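PDB 6MNZ: 3,4-dihydroxy-2-butanone 4-phosphate synthase from Acinetobacter baumannii, which probably converts D-ribulose 5-phosphate to formate and 3,4-dihydroxy-2-butanone 4-phosphate, a step of riboflavin biosynthesis. Local coordinates for residues M22-R27 with T191-I196; G136-A141 with R227-P232; Q204-L209 with G330-R335; M342-S347 with E363-D368. All coordinates share one frame; numbering follows the deposited sequence.

Along the chain contact 1 opens first, contact 2 starts and ends in alternation with it, contact 3 alternates with contact 2, and contact 4 closes the series. Contact 1 lies in the synthase part, whose mixed sheet contains strands 19-22 and 188-191. Contacts 3 and 4 lie in the GTP cyclohydrolase II-like part, and contact 2 joins the two. Centres of contacts 1 and 2 are about 15 Å apart, of 2 and 3 about 13 Å, and of 1 and 4 about 27 Å; the first two pairs touch. Contacts 2 and 3 meet through neighbouring strands 220-228 and 206-215 of the second sheet; contact 4 lies at its far edge and touches contact 3 at Leu334 and Met342.

Contact 1 of 4, residues M22-R27 with T191-I196; sequences MDDEDR and TIADLI. With SO4 (sulfate ion), chain C.
Ile192, the first residue of helix 192-202, lies against the backbone of Met22 and Asp23. Its CB is 3.6 Å from Met22 O, and CG1 passes closer to that oxygen, at 3.3 Å. Chi1 of -67° puts CG1 beside the backbone N, and the extended second torsion (chi2 171°) carries CD1 to 3.6 Å from Asp23 CB. The same carbonyl is gripped from the backbone: Ile192 N donates to Met22 O over 2.8 Å with an N-H...O angle of 165°, and the donor arrives nearly along the C=O axis. Next to it, the methyl of Ala193 faces Asp24 OD1 at 3.8 Å, while Asp24 OD2 accepts from Ser321 N.

Asp23 OD2 accepts from Glu28 N and makes a long, weak salt bridge to Arg27 NH1, 3.4 Å, in the guanidinium plane. Arg27 in turn binds a sulfate, probably from the crystallisation liquor, NH1 to O2 over 3.0 Å and NH2 to O4 over 3.2 Å; Thr144 N and His143 ND1 also bond the ion. Met22 and Thr191 form a parallel bridge between strands 19-22 and 188-191. A loop leaving a strand end to carry Arg27 to an anion is consistent with the predicted ribulose 5-phosphate site of DHBP synthases.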
loop_
_atom_site.group_PDB
_atom_site.type_symbol
_atom_site.label_atom_id
_atom_site.label_comp_id
_atom_site.label_asym_id
_atom_site.label_seq_id
_atom_site.Cartn_x
_atom_site.Cartn_y
_atom_site.Cartn_z
ATOM N N MET A 22 -11.898 -20.223 15.873
ATOM C CA MET A 22 -10.533 -20.397 15.405
ATOM C C MET A 22 -10.357 -19.679 14.076
ATOM O O MET A 22 -11.230 -19.741 13.204
ATOM C CB MET A 22 -10.193 -21.878 15.240
ATOM C CG MET A 22 -10.274 -22.678 16.522
ATOM S SD MET A 22 -9.803 -24.406 16.291
ATOM C CE MET A 22 -11.382 -25.132 15.871
ATOM N N ASP A 23 -9.187 -19.078 13.891
ATOM C CA ASP A 23 -8.783 -18.595 12.585
ATOM C C ASP A 23 -7.977 -19.671 11.863
ATOM O O ASP A 23 -7.782 -20.781 12.362
ATOM C CB ASP A 23 -7.980 -17.305 12.724
ATOM C CG ASP A 23 -6.607 -17.537 13.322
ATOM O OD1 ASP A 23 -6.455 -18.514 14.090
ATOM O OD2 ASP A 23 -5.645 -16.924 12.814
ATOM N N ASP A 24 -7.579 -19.369 10.630
ATOM C CA ASP A 24 -6.880 -20.343 9.804
ATOM C C ASP A 24 -5.652 -20.871 10.533
ATOM O O ASP A 24 -4.945 -20.127 11.218
ATOM C CB ASP A 24 -6.476 -19.713 8.470
ATOM C CG ASP A 24 -7.627 -19.656 7.486
ATOM O OD1 ASP A 24 -8.788 -19.772 7.926
ATOM O OD2 ASP A 24 -7.372 -19.538 6.272
ATOM N N GLU A 25 -5.418 -22.179 10.406
ATOM C CA GLU A 25 -4.319 -22.807 11.127
ATOM C C GLU A 25 -2.985 -22.156 10.792
ATOM O O GLU A 25 -2.038 -22.268 11.577
ATOM C CB GLU A 25 -4.283 -24.304 10.802
ATOM C CG GLU A 25 -3.047 -25.050 11.289
ATOM C CD GLU A 25 -2.893 -26.406 10.628
ATOM O OE1 GLU A 25 -1.880 -26.617 9.928
ATOM O OE2 GLU A 25 -3.796 -27.256 10.791
ATOM N N ASP A 26 -2.897 -21.450 9.666
ATOM C CA ASP A 26 -1.652 -20.829 9.242
ATOM C C ASP A 26 -1.634 -19.314 9.422
ATOM O O ASP A 26 -0.770 -18.655 8.832
ATOM C CB ASP A 26 -1.372 -21.180 7.777
ATOM C CG ASP A 26 -2.478 -20.716 6.843
ATOM O OD1 ASP A 26 -3.659 -20.913 7.194
ATOM O OD2 ASP A 26 -2.171 -20.439 5.663
ATOM N N ARG A 27 -2.660 -18.725 10.044
ATOM C CA ARG A 27 -2.627 -17.282 10.263
ATOM C C ARG A 27 -2.193 -16.855 11.662
ATOM O O ARG A 27 -1.001 -16.619 11.885
ATOM C CB ARG A 27 -4.010 -16.691 9.970
ATOM C CG ARG A 27 -4.081 -15.178 10.082
ATOM C CD ARG A 27 -5.508 -14.679 9.908
ATOM N NE ARG A 27 -5.638 -13.261 10.226
ATOM C CZ ARG A 27 -5.834 -12.778 11.451
ATOM N NH1 ARG A 27 -5.987 -13.598 12.484
ATOM N NH2 ARG A 27 -5.909 -11.467 11.634
ATOM N N THR A 191 -14.950 -22.178 13.014
ATOM C CA THR A 191 -13.877 -21.720 12.143
ATOM C C THR A 191 -14.283 -20.411 11.480
ATOM O O THR A 191 -15.381 -20.312 10.922
ATOM C CB THR A 191 -13.557 -22.770 11.078
ATOM O OG1 THR A 191 -13.238 -24.015 11.712
ATOM C CG2 THR A 191 -12.385 -22.323 10.222
ATOM N N ILE A 192 -13.379 -19.430 11.488
ATOM C CA ILE A 192 -13.659 -18.172 10.802
ATOM C C ILE A 192 -13.866 -18.414 9.312
ATOM O O ILE A 192 -14.776 -17.841 8.699
ATOM C CB ILE A 192 -12.523 -17.159 11.048
ATOM C CG1 ILE A 192 -12.478 -16.742 12.519
ATOM C CG2 ILE A 192 -12.700 -15.929 10.164
ATOM C CD1 ILE A 192 -11.261 -15.910 12.880
ATOM N N ALA A 193 -13.112 -19.354 8.736
ATOM C CA ALA A 193 -13.356 -19.749 7.352
ATOM C C ALA A 193 -14.761 -20.313 7.175
ATOM O O ALA A 193 -15.429 -20.030 6.174
ATOM C CB ALA A 193 -12.311 -20.769 6.900
ATOM N N ASP A 194 -15.233 -21.104 8.142
ATOM C CA ASP A 194 -16.609 -21.585 8.085
ATOM C C ASP A 194 -17.603 -20.434 8.143
ATOM O O ASP A 194 -18.707 -20.538 7.596
ATOM C CB ASP A 194 -16.873 -22.568 9.227
ATOM C CG ASP A 194 -16.322 -23.953 8.942
ATOM O OD1 ASP A 194 -15.342 -24.056 8.176
ATOM O OD2 ASP A 194 -16.829 -24.929 9.533
ATOM N N LEU A 195 -17.236 -19.331 8.799
ATOM C CA LEU A 195 -18.079 -18.142 8.783
ATOM C C LEU A 195 -17.959 -17.382 7.468
ATOM O O LEU A 195 -18.947 -16.818 6.984
ATOM C CB LEU A 195 -17.723 -17.230 9.957
ATOM C CG LEU A 195 -18.681 -16.062 10.199
ATOM C CD1 LEU A 195 -20.075 -16.562 10.555
ATOM C CD2 LEU A 195 -18.142 -15.148 11.292
ATOM N N ILE A 196 -16.747 -17.295 6.909
ATOM C CA ILE A 196 -16.585 -16.752 5.561
ATOM C C ILE A 196 -17.569 -17.422 4.612
ATOM O O ILE A 196 -18.338 -16.759 3.905
ATOM C CB ILE A 196 -15.138 -16.932 5.072
ATOM C CG1 ILE A 196 -14.196 -16.020 5.853
ATOM C CG2 ILE A 196 -15.042 -16.622 3.583
ATOM C CD1 ILE A 196 -12.734 -16.304 5.641
HETATM S S SO4 C . -7.282 -10.838 15.139
HETATM O O1 SO4 C . -8.466 -10.213 14.557
HETATM O O2 SO4 C . -7.317 -12.273 14.883
HETATM O O3 SO4 C . -7.276 -10.600 16.578
HETATM O O4 SO4 C . -6.068 -10.283 14.551
#

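Contact 2 of 4, residues G136-A141 with R227-P232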
loop_
_atom_site.group_PDB
_atom_site.type_symbol
_atom_site.label_atom_id
_atom_site.label_comp_id
_atom_site.label_asym_id
_atom_site.label_seq_id
_atom_site.Cartn_x
_atom_site.Cartn_y
_atom_site.Cartn_z
ATOM N N GLY A 136 -15.879 -6.596 7.153
ATOM C CA GLY A 136 -15.858 -7.691 8.102
ATOM C C GLY A 136 -14.998 -8.836 7.606
ATOM O O GLY A 136 -13.995 -8.642 6.911
ATOM N N VAL A 137 -15.480 -10.051 7.847
ATOM C CA VAL A 137 -14.714 -11.266 7.604
ATOM C C VAL A 137 -14.623 -11.525 6.104
ATOM O O VAL A 137 -13.962 -12.472 5.665
ATOM C CB VAL A 137 -15.355 -12.454 8.347
ATOM C CG1 VAL A 137 -14.681 -13.749 7.994
ATOM C CG2 VAL A 137 -15.291 -12.238 9.846
ATOM N N LEU A 138 -15.211 -10.639 5.299
ATOM C CA LEU A 138 -15.090 -10.778 3.851
ATOM C C LEU A 138 -13.651 -10.595 3.385
ATOM O O LEU A 138 -13.300 -11.053 2.291
ATOM C CB LEU A 138 -15.992 -9.770 3.144
ATOM C CG LEU A 138 -17.496 -9.956 3.329
ATOM C CD1 LEU A 138 -18.231 -8.773 2.719
ATOM C CD2 LEU A 138 -17.963 -11.266 2.717
ATOM N N HIS A 139 -12.889 -9.745 4.071
ATOM C CA HIS A 139 -11.589 -9.302 3.583
ATOM C C HIS A 139 -10.452 -9.658 4.523
ATOM O O HIS A 139 -9.498 -10.325 4.105
ATOM C CB HIS A 139 -11.623 -7.785 3.344
ATOM C CG HIS A 139 -12.820 -7.325 2.573
ATOM N ND1 HIS A 139 -13.083 -7.755 1.290
ATOM C CD2 HIS A 139 -13.888 -6.583 2.946
ATOM C CE1 HIS A 139 -14.252 -7.277 0.900
ATOM N NE2 HIS A 139 -14.740 -6.525 1.870
ATOM N N ARG A 140 -10.543 -9.275 5.794
ATOM C CA ARG A 140 -9.629 -9.754 6.823
ATOM C C ARG A 140 -10.307 -10.867 7.609
ATOM O O ARG A 140 -11.315 -10.629 8.283
ATOM C CB ARG A 140 -9.205 -8.621 7.757
ATOM C CG ARG A 140 -7.967 -8.946 8.572
ATOM C CD ARG A 140 -7.729 -7.926 9.675
ATOM N NE ARG A 140 -8.006 -8.480 10.997
ATOM C CZ ARG A 140 -7.313 -8.195 12.097
ATOM N NH1 ARG A 140 -6.429 -7.206 12.085
ATOM N NH2 ARG A 140 -7.701 -8.700 13.260
ATOM N N ALA A 141 -9.679 -12.038 7.627
ATOM C CA ALA A 141 -10.204 -13.193 8.355
ATOM C C ALA A 141 -9.601 -13.293 9.754
ATOM O O ALA A 141 -9.110 -14.341 10.168
ATOM C CB ALA A 141 -9.943 -14.463 7.556
ATOM N N ARG A 227 -18.346 -4.982 -7.589
ATOM C CA ARG A 227 -17.811 -4.556 -6.302
ATOM C C ARG A 227 -18.453 -5.363 -5.184
ATOM O O ARG A 227 -19.672 -5.560 -5.172
ATOM C CB ARG A 227 -18.054 -3.060 -6.073
ATOM C CG ARG A 227 -16.847 -2.183 -6.360
ATOM C CD ARG A 227 -16.913 -0.876 -5.585
ATOM N NE ARG A 227 -17.980 -0.000 -6.064
ATOM C CZ ARG A 227 -17.811 0.980 -6.948
ATOM N NH1 ARG A 227 -16.641 1.148 -7.554
ATOM N NH2 ARG A 227 -18.843 1.736 -7.296
ATOM N N GLU A 228 -17.646 -5.724 -4.189
ATOM C CA GLU A 228 -18.108 -6.461 -3.023
ATOM C C GLU A 228 -18.217 -5.543 -1.810
ATOM O O GLU A 228 -17.578 -4.490 -1.748
ATOM C CB GLU A 228 -17.177 -7.629 -2.692
ATOM C CG GLU A 228 -17.761 -8.577 -1.657
ATOM C CD GLU A 228 -16.821 -9.701 -1.287
ATOM O OE1 GLU A 228 -15.615 -9.419 -1.127
ATOM O OE2 GLU A 228 -17.328 -10.743 -0.821
ATOM N N ILE A 229 -19.125 -5.905 -0.897
ATOM C CA ILE A 229 -19.279 -5.165 0.349
ATOM C C ILE A 229 -17.918 -4.957 0.986
ATOM O O ILE A 229 -17.153 -5.910 1.176
ATOM C CB ILE A 229 -20.216 -5.924 1.307
ATOM C CG1 ILE A 229 -21.592 -6.141 0.675
ATOM C CG2 ILE A 229 -20.337 -5.183 2.629
ATOM C CD1 ILE A 229 -22.304 -4.870 0.265
ATOM N N GLY A 230 -17.674 -3.735 1.449
ATOM C CA GLY A 230 -16.445 -3.393 2.118
ATOM C C GLY A 230 -15.334 -2.924 1.202
ATOM O O GLY A 230 -14.470 -2.162 1.647
ATOM N N ASN A 231 -15.410 -3.247 -0.092
ATOM C CA ASN A 231 -14.692 -2.531 -1.139
ATOM C C ASN A 231 -13.226 -2.349 -0.767
ATOM O O ASN A 231 -12.769 -1.218 -0.563
ATOM C CB ASN A 231 -15.352 -1.173 -1.392
ATOM C CG ASN A 231 -14.615 -0.351 -2.426
ATOM O OD1 ASN A 231 -14.865 -0.480 -3.623
ATOM N ND2 ASN A 231 -13.581 0.355 -1.984
ATOM N N PRO A 232 -12.437 -3.427 -0.747
ATOM C CA PRO A 232 -11.030 -3.336 -1.160
ATOM C C PRO A 232 -10.778 -3.585 -2.641
ATOM O O PRO A 232 -9.652 -3.937 -3.002
ATOM C CB PRO A 232 -10.357 -4.433 -0.311
ATOM C CG PRO A 232 -11.409 -4.945 0.639
ATOM C CD PRO A 232 -12.711 -4.679 -0.030
#
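His139 meets the turn 228-231 through its imidazole. NE2 donates to Ile229 O over 2.6 Å with an N-H...O angle of 146°; the donor lies in the carbonyl plane, on a lone pair, and the oxygen is only 8° out of the ring plane. Pro232 CD sits over one face of the ring, offset toward its rim, in a CH-pi contact whose exact spacing is doubtful in the model. On the opposite face Leu138 CB lies 3.6 Å above the ring plane, over its centre; the ring therefore lies between Leu138 on one face and Pro232 on the other. Glu228 OE1 approaches His139 CE1 obliquely.

Further out, Leu138 CD1 rests 3.7 Å from Ile229 CB, and its other branch, CD2, reaches to 3.6 Å from Glu228 OE2. What fixes the acceptor is a type II turn, closed by Asn231 N to Glu228 O at 3.0 Å. Its third residue has positive phi and is Gly230, whose CA lies beside His139 NE2. Ile229 is also tied by backbone bonding to Thr205, and on the other segment Val137 N is held by Asp149 OD2. The contact is an interdomain junction: the beta turn at the end of strand 220-228 of the GTP cyclohydrolase II-like part docks on the loop that continues into Arg140 and Ala141 of the predicted ribulose 5-phosphate site.

Contact 3 of 4, residues Q204-L209 with G330-R335; sequences QTVERL and GAQILR
Gln332, on helix 320-336, reaches Thr205 and Val206 where the chain enters strand 206-215 of the mixed sheet in the GTP cyclohydrolase II-like part; the contact belongs to a helix packed on the sheet, meeting its outermost strand 206-215 here. CG of Gln332 stands anti to its carbonyl carbon (chi1 -64°), and the chain extends beyond it to bring the amide up to the backbone of Thr205 and Val206. There OE1 takes two N-H groups. Thr205 N donates over 2.9 Å with an N-H...O angle of 134°, tilted 27° from the amide carbonyl plane; the bond from Val206 N, also 2.9 Å, is more bent and weak. NE2 lies 3.4 Å from Thr205 OG1, and OG1 has a weak bond to Glu203 O.

Val206 adds apolar contacts beside the amide. Its CG2 is 3.5 Å from Gln332 OE1, and the other methyl, CG1, stands 4.2 Å from Ile333 CG1. Ile333 also touches side chains of strands 235-239 and 290-292. OE1 of Gln332 thus accepts from two successive N-H groups of a buried chain segment, one of them weakly; this would favour the modelled orientation of the amide.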
loop_
_atom_site.group_PDB
_atom_site.type_symbol
_atom_site.label_atom_id
_atom_site.label_comp_id
_atom_site.label_asym_id
_atom_site.label_seq_id
_atom_site.Cartn_x
_atom_site.Cartn_y
_atom_site.Cartn_z
ATOM N N GLN A 204 -26.076 -11.692 -0.452
ATOM C CA GLN A 204 -25.635 -11.105 -1.716
ATOM C C GLN A 204 -24.552 -10.078 -1.412
ATOM O O GLN A 204 -24.827 -8.960 -0.973
ATOM C CB GLN A 204 -26.804 -10.480 -2.466
ATOM C CG GLN A 204 -26.495 -10.181 -3.923
ATOM C CD GLN A 204 -27.452 -9.176 -4.531
ATOM O OE1 GLN A 204 -27.722 -8.130 -3.939
ATOM N NE2 GLN A 204 -27.815 -9.398 -5.788
ATOM N N THR A 205 -23.302 -10.523 -1.501
ATOM C CA THR A 205 -22.167 -9.700 -1.111
ATOM C C THR A 205 -21.576 -8.910 -2.271
ATOM O O THR A 205 -20.932 -7.883 -2.032
ATOM C CB THR A 205 -21.080 -10.577 -0.481
ATOM O OG1 THR A 205 -21.690 -11.565 0.358
ATOM C CG2 THR A 205 -20.130 -9.735 0.351
ATOM N N VAL A 206 -21.849 -9.304 -3.512
ATOM C CA VAL A 206 -21.211 -8.713 -4.682
ATOM C C VAL A 206 -22.284 -8.053 -5.537
ATOM O O VAL A 206 -23.419 -8.537 -5.603
ATOM C CB VAL A 206 -20.437 -9.770 -5.500
ATOM C CG1 VAL A 206 -19.898 -9.158 -6.785
ATOM C CG2 VAL A 206 -19.307 -10.371 -4.666
ATOM N N GLU A 207 -21.958 -6.882 -6.086
ATOM C CA GLU A 207 -22.837 -6.171 -7.003
ATOM C C GLU A 207 -22.044 -5.691 -8.211
ATOM O O GLU A 207 -20.961 -5.116 -8.063
ATOM C CB GLU A 207 -23.518 -4.984 -6.315
ATOM C CG GLU A 207 -24.378 -4.141 -7.240
ATOM C CD GLU A 207 -24.795 -2.829 -6.608
ATOM O OE1 GLU A 207 -24.509 -2.640 -5.407
ATOM O OE2 GLU A 207 -25.153 -1.902 -7.365
ATOM N N ARG A 208 -22.665 -5.790 -9.384
ATOM C CA ARG A 208 -22.085 -5.309 -10.628
ATOM C C ARG A 208 -22.201 -3.791 -10.743
ATOM O O ARG A 208 -23.134 -3.168 -10.227
ATOM C CB ARG A 208 -22.761 -5.970 -11.830
ATOM C CG ARG A 208 -24.263 -5.760 -11.902
ATOM C CD ARG A 208 -24.926 -6.864 -12.708
ATOM N NE ARG A 208 -24.485 -6.851 -14.099
ATOM C CZ ARG A 208 -24.851 -7.742 -15.013
ATOM N NH1 ARG A 208 -25.658 -8.743 -14.681
ATOM N NH2 ARG A 208 -24.610 -7.499 -16.294
ATOM N N LEU A 209 -21.312 -3.218 -11.556
ATOM C CA LEU A 209 -21.228 -1.774 -11.736
ATOM C C LEU A 209 -21.681 -1.344 -13.125
ATOM O O LEU A 209 -22.575 -0.503 -13.253
ATOM C CB LEU A 209 -19.789 -1.300 -11.482
ATOM C CG LEU A 209 -19.214 -1.464 -10.074
ATOM C CD1 LEU A 209 -18.003 -0.556 -9.907
ATOM C CD2 LEU A 209 -20.250 -1.164 -9.006
ATOM N N GLY A 330 -15.971 -15.130 -6.678
ATOM C CA GLY A 330 -16.054 -15.697 -8.012
ATOM C C GLY A 330 -17.359 -16.422 -8.273
ATOM O O GLY A 330 -17.866 -16.401 -9.396
ATOM N N ALA A 331 -17.984 -16.957 -7.223
ATOM C CA ALA A 331 -19.207 -17.728 -7.405
ATOM C C ALA A 331 -20.425 -16.823 -7.545
ATOM O O ALA A 331 -21.298 -17.079 -8.382
ATOM C CB ALA A 331 -19.397 -18.699 -6.240
ATOM N N GLN A 332 -20.463 -15.722 -6.790
ATOM C CA GLN A 332 -21.563 -14.776 -6.926
ATOM C C GLN A 332 -21.517 -14.051 -8.264
ATOM O O GLN A 332 -22.567 -13.786 -8.859
ATOM C CB GLN A 332 -21.532 -13.768 -5.778
ATOM C CG GLN A 332 -21.755 -14.388 -4.408
ATOM C CD GLN A 332 -21.666 -13.371 -3.282
ATOM O OE1 GLN A 332 -22.057 -12.213 -3.443
ATOM N NE2 GLN A 332 -21.113 -13.788 -2.149
ATOM N N ILE A 333 -20.318 -13.851 -8.815
ATOM C CA ILE A 333 -20.200 -13.312 -10.167
ATOM C C ILE A 333 -20.795 -14.288 -11.174
ATOM O O ILE A 333 -21.512 -13.892 -12.101
ATOM C CB ILE A 333 -18.728 -12.995 -10.488
ATOM C CG1 ILE A 333 -18.273 -11.768 -9.690
ATOM C CG2 ILE A 333 -18.541 -12.776 -11.982
ATOM C CD1 ILE A 333 -16.799 -11.437 -9.839
ATOM N N LEU A 334 -20.424 -15.564 -11.067
ATOM C CA LEU A 334 -20.835 -16.539 -12.069
ATOM C C LEU A 334 -22.334 -16.805 -12.013
ATOM O O LEU A 334 -22.971 -16.960 -13.060
ATOM C CB LEU A 334 -20.053 -17.836 -11.880
ATOM C CG LEU A 334 -18.545 -17.712 -12.113
ATOM C CD1 LEU A 334 -17.805 -18.906 -11.525
ATOM C CD2 LEU A 334 -18.240 -17.566 -13.596
ATOM N N ARG A 335 -22.929 -16.774 -10.819
ATOM C CA ARG A 335 -24.384 -16.825 -10.728
ATOM C C ARG A 335 -25.018 -15.578 -11.327
ATOM O O ARG A 335 -26.045 -15.665 -12.011
ATOM C CB ARG A 335 -24.821 -16.992 -9.275
ATOM C CG ARG A 335 -26.333 -17.000 -9.098
ATOM C CD ARG A 335 -26.733 -17.553 -7.741
ATOM N NE ARG A 335 -26.387 -16.634 -6.660
ATOM C CZ ARG A 335 -25.688 -16.962 -5.576
ATOM N NH1 ARG A 335 -25.257 -18.204 -5.391
ATOM N NH2 ARG A 335 -25.431 -16.041 -4.659
#

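Contact 4 of 4, residues M342-S347 with E363-D368. With SO4 (sulfate ion), chain D.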
loop_
_atom_site.group_PDB
_atom_site.type_symbol
_atom_site.label_atom_id
_atom_site.label_comp_id
_atom_site.label_asym_id
_atom_site.label_seq_id
_atom_site.Cartn_x
_atom_site.Cartn_y
_atom_site.Cartn_z
ATOM N N MET A 342 -20.487 -25.861 -15.371
ATOM C CA MET A 342 -19.193 -25.252 -15.634
ATOM C C MET A 342 -18.237 -26.288 -16.201
ATOM O O MET A 342 -18.227 -27.446 -15.772
ATOM C CB MET A 342 -18.573 -24.645 -14.370
ATOM C CG MET A 342 -19.069 -23.249 -14.036
ATOM S SD MET A 342 -18.128 -22.478 -12.705
ATOM C CE MET A 342 -18.555 -23.506 -11.299
ATOM N N LYS A 343 -17.282 -25.795 -16.982
ATOM C CA LYS A 343 -16.069 -26.532 -17.330
ATOM C C LYS A 343 -14.879 -25.744 -16.791
ATOM O O LYS A 343 -14.489 -24.724 -17.367
ATOM C CB LYS A 343 -15.987 -26.733 -18.840
ATOM C CG LYS A 343 -14.592 -26.968 -19.388
ATOM C CD LYS A 343 -14.665 -27.364 -20.858
ATOM C CE LYS A 343 -13.402 -26.987 -21.614
ATOM N NZ LYS A 343 -13.512 -27.319 -23.063
ATOM N N LEU A 344 -14.375 -26.157 -15.631
ATOM C CA LEU A 344 -13.374 -25.377 -14.916
ATOM C C LEU A 344 -11.996 -25.610 -15.521
ATOM O O LEU A 344 -11.555 -26.756 -15.663
ATOM C CB LEU A 344 -13.355 -25.744 -13.433
ATOM C CG LEU A 344 -14.533 -25.308 -12.560
ATOM C CD1 LEU A 344 -14.248 -25.629 -11.098
ATOM C CD2 LEU A 344 -14.836 -23.831 -12.729
ATOM N N LEU A 345 -11.257 -24.521 -15.716
ATOM C CA LEU A 345 -9.859 -24.583 -16.109
ATOM C C LEU A 345 -8.914 -24.556 -14.912
ATOM O O LEU A 345 -7.729 -24.241 -15.074
ATOM C CB LEU A 345 -9.534 -23.429 -17.059
ATOM C CG LEU A 345 -10.500 -23.258 -18.234
ATOM C CD1 LEU A 345 -9.951 -22.251 -19.233
ATOM C CD2 LEU A 345 -10.772 -24.594 -18.910
ATOM N N SER A 346 -9.404 -24.899 -13.726
ATOM C CA SER A 346 -8.592 -24.928 -12.521
ATOM C C SER A 346 -8.182 -26.359 -12.198
ATOM O O SER A 346 -8.831 -27.325 -12.606
ATOM C CB SER A 346 -9.352 -24.323 -11.339
ATOM O OG SER A 346 -9.652 -22.957 -11.572
ATOM N N SER A 347 -7.094 -26.483 -11.443
ATOM C CA SER A 347 -6.827 -27.712 -10.720
ATOM C C SER A 347 -7.861 -27.905 -9.612
ATOM O O SER A 347 -8.502 -26.943 -9.179
ATOM C CB SER A 347 -5.422 -27.684 -10.125
ATOM O OG SER A 347 -5.302 -26.657 -9.159
ATOM N N GLU A 363 -18.854 -30.718 -13.881
ATOM C CA GLU A 363 -18.660 -32.072 -14.383
ATOM C C GLU A 363 -17.270 -32.307 -14.947
ATOM O O GLU A 363 -16.828 -33.458 -14.999
ATOM C CB GLU A 363 -19.688 -32.389 -15.478
ATOM C CG GLU A 363 -21.121 -32.440 -14.983
ATOM C CD GLU A 363 -21.764 -31.067 -14.909
ATOM O OE1 GLU A 363 -21.123 -30.080 -15.330
ATOM O OE2 GLU A 363 -22.920 -30.977 -14.446
ATOM N N TYR A 364 -16.551 -31.244 -15.294
ATOM C CA TYR A 364 -15.363 -31.333 -16.137
ATOM C C TYR A 364 -14.410 -30.258 -15.634
ATOM O O TYR A 364 -14.690 -29.065 -15.783
ATOM C CB TYR A 364 -15.734 -31.124 -17.604
ATOM C CG TYR A 364 -14.609 -31.265 -18.609
ATOM C CD1 TYR A 364 -13.539 -32.119 -18.368
ATOM C CD2 TYR A 364 -14.782 -30.798 -19.907
ATOM C CE1 TYR A 364 -12.611 -32.400 -19.359
ATOM C CE2 TYR A 364 -13.846 -31.043 -20.889
ATOM C CZ TYR A 364 -12.738 -31.804 -20.596
ATOM O OH TYR A 364 -11.756 -31.966 -21.547
ATOM N N VAL A 365 -13.299 -30.673 -15.033
ATOM C CA VAL A 365 -12.163 -29.790 -14.812
ATOM C C VAL A 365 -11.144 -30.064 -15.906
ATOM O O VAL A 365 -10.770 -31.220 -16.144
ATOM C CB VAL A 365 -11.553 -29.996 -13.415
ATOM C CG1 VAL A 365 -12.459 -29.399 -12.342
ATOM C CG2 VAL A 365 -11.313 -31.472 -13.133
ATOM N N THR A 366 -10.682 -29.006 -16.558
ATOM C CA THR A 366 -9.827 -29.141 -17.725
ATOM C C THR A 366 -8.372 -29.263 -17.290
ATOM O O THR A 366 -7.982 -28.795 -16.218
ATOM C CB THR A 366 -10.021 -27.950 -18.665
ATOM O OG1 THR A 366 -11.424 -27.736 -18.874
ATOM C CG2 THR A 366 -9.352 -28.199 -20.011
ATOM N N ALA A 367 -7.536 -29.706 -18.223
ATOM C CA ALA A 367 -6.235 -30.239 -17.866
ATOM C C ALA A 367 -5.214 -29.104 -17.824
ATOM O O ALA A 367 -5.573 -27.929 -17.720
ATOM C CB ALA A 367 -5.819 -31.332 -18.849
ATOM N N ASP A 368 -3.961 -29.485 -17.588
ATOM C CA ASP A 368 -2.845 -28.548 -17.478
ATOM C C ASP A 368 -3.094 -27.215 -18.177
ATOM O O ASP A 368 -2.186 -26.398 -18.320
ATOM C CB ASP A 368 -1.573 -29.188 -18.048
ATOM C CG ASP A 368 -1.780 -29.755 -19.441
ATOM O OD1 ASP A 368 -2.654 -29.239 -20.169
ATOM O OD2 ASP A 368 -1.167 -30.796 -19.755
HETATM S S SO4 D . -4.466 -23.752 -11.098
HETATM O O1 SO4 D . -5.407 -22.902 -10.376
HETATM O O2 SO4 D . -5.165 -24.447 -12.176
HETATM O O3 SO4 D . -3.397 -22.929 -11.656
HETATM O O4 SO4 D . -3.898 -24.733 -10.178
#
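The Tyr364 ring has Lys343 beside it: the two side chains run side by side in the same direction, and Lys343 CD comes obliquely to 3.6 Å from Tyr364 CD2 and slightly farther from CE2. CG of Lys343 is anti to its backbone N (chi1 157°), and the chain stays extended beyond it, which keeps CD and CE alongside the ring. The same methylenes cross Thr366, whose OG1 lies near Lys343 CG. Leu345 runs alongside Thr366, with Leu345 CD2 3.4 Å from Thr366 CB.

The backbones supply the firmer evidence. Leu344 N donates to Tyr364 O over 2.9 Å, and Thr366 N donates to Leu344 O over 2.6 Å with an N-H...O angle of 170°. Thr366 OG1 adds a weak bond, 3.4 Å, to the same Leu344 O. Leu344 thus brackets Val365 in a parallel bridge, CA to CA 4.6 Å, and their side chains share a face, with Leu344 CB 3.9 Å from Val365 CG1. Lys343 and Tyr364 lie on the other.

Beyond the strand, a sulfate, probably from the crystallisation liquor, accepts from Ser347 N and OG, with Arg251 NH2 as a further donor. The contact is a parallel pairing within a mixed beta sheet: strand 342-344 lies between 248-253 and 362-365, the latter outermost within this chain, all three parallel.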